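Local coordinates for protein TP_0956 (Treponema pallidum subsp. pallidum, PDB 3U64) that probably serves as the lipoprotein T-component of a TRAP transporter, with a tetratricopeptide-repeat-like helical fold that may mediate protein-protein interaction, at residues A200-L205 and F227-R232. Residues are numbered along the deposited sequence; the frame is centred on the assembly and turned at random.
Sequences AVWNVL and FEHLTR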
loop_
_atom_site.group_PDB
_atom_site.type_symbol
_atom_site.label_atom_id
_atom_site.label_comp_id
_atom_site.label_asym_id
_atom_site.label_seq_id
_atom_site.Cartn_x
_atom_site.Cartn_y
_atom_site.Cartn_z
ATOM N N ALA A 200 19.012 -21.378 12.879
ATOM C CA ALA A 200 18.510 -20.898 11.583
ATOM C C ALA A 200 19.455 -21.147 10.391
ATOM O O ALA A 200 19.000 -21.364 9.253
ATOM C CB ALA A 200 18.172 -19.420 11.668
ATOM N N VAL A 201 20.765 -21.092 10.640
ATOM C CA VAL A 201 21.743 -21.326 9.578
ATOM C C VAL A 201 21.645 -22.764 9.041
ATOM O O VAL A 201 21.693 -22.986 7.836
ATOM C CB VAL A 201 23.189 -21.056 10.034
ATOM C CG1 VAL A 201 24.124 -21.004 8.816
ATOM C CG2 VAL A 201 23.262 -19.770 10.831
ATOM N N TRP A 202 21.507 -23.727 9.951
ATOM C CA TRP A 202 21.422 -25.129 9.582
ATOM C C TRP A 202 20.210 -25.388 8.735
ATOM O O TRP A 202 20.213 -26.289 7.890
ATOM C CB TRP A 202 21.341 -26.006 10.826
ATOM C CG TRP A 202 22.526 -25.852 11.688
ATOM C CD1 TRP A 202 22.585 -25.223 12.891
ATOM C CD2 TRP A 202 23.850 -26.310 11.404
ATOM N NE1 TRP A 202 23.861 -25.270 13.385
ATOM C CE2 TRP A 202 24.660 -25.940 12.497
ATOM C CE3 TRP A 202 24.424 -27.022 10.347
ATOM C CZ2 TRP A 202 26.023 -26.255 12.564
ATOM C CZ3 TRP A 202 25.783 -27.330 10.413
ATOM C CH2 TRP A 202 26.564 -26.942 11.515
ATOM N N ASN A 203 19.163 -24.612 8.991
ATOM C CA ASN A 203 17.934 -24.712 8.223
ATOM C C ASN A 203 18.163 -24.340 6.750
ATOM O O ASN A 203 17.799 -25.090 5.841
ATOM C CB ASN A 203 16.832 -23.853 8.867
ATOM C CG ASN A 203 15.498 -23.992 8.158
ATOM O OD1 ASN A 203 14.932 -23.016 7.660
ATOM N ND2 ASN A 203 15.006 -25.215 8.081
ATOM N N VAL A 204 18.778 -23.186 6.510
ATOM C CA VAL A 204 19.074 -22.780 5.139
ATOM C C VAL A 204 20.044 -23.763 4.472
ATOM O O VAL A 204 19.888 -24.085 3.303
ATOM C CB VAL A 204 19.608 -21.345 5.065
ATOM C CG1 VAL A 204 19.958 -20.988 3.639
ATOM C CG2 VAL A 204 18.575 -20.375 5.615
ATOM N N LEU A 205 21.019 -24.274 5.223
ATOM C CA LEU A 205 21.979 -25.224 4.652
ATOM C C LEU A 205 21.302 -26.541 4.277
ATOM O O LEU A 205 21.624 -27.153 3.244
ATOM C CB LEU A 205 23.172 -25.468 5.593
ATOM C CG LEU A 205 24.168 -24.314 5.650
ATOM C CD1 LEU A 205 25.237 -24.523 6.730
ATOM C CD2 LEU A 205 24.794 -24.136 4.271
ATOM N N PHE A 227 20.477 -30.935 9.003
ATOM C CA PHE A 227 19.214 -31.090 9.715
ATOM C C PHE A 227 19.362 -31.618 11.148
ATOM O O PHE A 227 18.625 -31.201 12.043
ATOM C CB PHE A 227 18.214 -31.979 8.956
ATOM C CG PHE A 227 16.827 -31.930 9.552
ATOM C CD1 PHE A 227 15.967 -30.897 9.229
ATOM C CD2 PHE A 227 16.418 -32.877 10.491
ATOM C CE1 PHE A 227 14.685 -30.810 9.804
ATOM C CE2 PHE A 227 15.146 -32.807 11.069
ATOM C CZ PHE A 227 14.279 -31.775 10.727
ATOM N N GLU A 228 20.285 -32.556 11.357
ATOM C CA GLU A 228 20.586 -33.040 12.695
ATOM C C GLU A 228 21.052 -31.907 13.622
ATOM O O GLU A 228 20.654 -31.854 14.784
ATOM C CB GLU A 228 21.629 -34.163 12.644
ATOM C CG GLU A 228 21.021 -35.551 12.434
ATOM C CD GLU A 228 22.034 -36.678 12.586
ATOM O OE1 GLU A 228 23.257 -36.397 12.603
ATOM O OE2 GLU A 228 21.604 -37.847 12.692
ATOM N N HIS A 229 21.892 -31.002 13.117
ATOM C CA HIS A 229 22.310 -29.864 13.927
ATOM C C HIS A 229 21.112 -28.962 14.244
ATOM O O HIS A 229 20.968 -28.489 15.368
ATOM C CB HIS A 229 23.412 -29.061 13.235
ATOM C CG HIS A 229 24.769 -29.681 13.336
ATOM N ND1 HIS A 229 25.639 -29.405 14.371
ATOM C CD2 HIS A 229 25.417 -30.549 12.523
ATOM C CE1 HIS A 229 26.758 -30.078 14.193
ATOM N NE2 HIS A 229 26.650 -30.780 13.078
ATOM N N LEU A 230 20.255 -28.739 13.247
ATOM C CA LEU A 230 19.066 -27.902 13.428
ATOM C C LEU A 230 18.196 -28.386 14.596
ATOM O O LEU A 230 17.764 -27.591 15.439
ATOM C CB LEU A 230 18.243 -27.838 12.136
ATOM C CG LEU A 230 16.885 -27.124 12.159
ATOM C CD1 LEU A 230 16.995 -25.646 12.577
ATOM C CD2 LEU A 230 16.224 -27.238 10.792
ATOM N N THR A 231 17.957 -29.691 14.657
ATOM C CA THR A 231 17.101 -30.259 15.707
ATOM C C THR A 231 17.656 -30.041 17.121
ATOM O O THR A 231 16.907 -30.058 18.095
ATOM C CB THR A 231 16.881 -31.763 15.509
ATOM O OG1 THR A 231 18.153 -32.421 15.449
ATOM C CG2 THR A 231 16.109 -32.030 14.229
ATOM N N ARG A 232 18.964 -29.837 17.232
ATOM C CA ARG A 232 19.573 -29.580 18.532
ATOM C C ARG A 232 19.186 -28.205 19.079
ATOM O O ARG A 232 19.136 -28.011 20.292
ATOM C CB ARG A 232 21.108 -29.684 18.451
ATOM C CG ARG A 232 21.633 -31.068 18.085
ATOM C CD ARG A 232 20.682 -32.118 18.601
ATOM N NE ARG A 232 21.065 -33.474 18.244
ATOM C CZ ARG A 232 21.708 -34.301 19.058
ATOM N NH1 ARG A 232 22.061 -33.902 20.276
ATOM N NH2 ARG A 232 22.000 -35.527 18.650
#
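In the all-helical, tetratricopeptide-repeat-like fold of this T-component, two roughly antiparallel neighbouring helices meet where W202 of helix 196-211 faces H229 and L230 of helix 220-233. The axes of 200-205 and 227-232 approach to 8.1 Å, with 153° between their N-to-C directions. W202 and H229 form an offset stack: the tryptophan six-membered ring and the imidazole have centroids 4.1 Å apart and planes only 11° from parallel. Tryptophan suits the place because its long indole offers a second platform, the five-membered ring, over whose face H229 CB makes a CH-pi contact, with CB 3.3 Å from W202 CD2. Both side chains carry CG anti to their own carbonyl carbon (chi1 -60° in W202), a rotamer that lets the rings meet face to face. W202 NE1 also donates to P194 O, a bond that helps fix the rotation of the indole while its face lies against H229. Next to the stack, buried L230 presents an apolar branched side chain to W202 CB, 3.8 Å from L230 CB, and to N203. Asparagine can lie alongside this leucine with its polar end paired: N203 ND2 is hydrogen-bonded to T244 OG1 of helix 240-250 and sits 3.6 Å from L230 CD2.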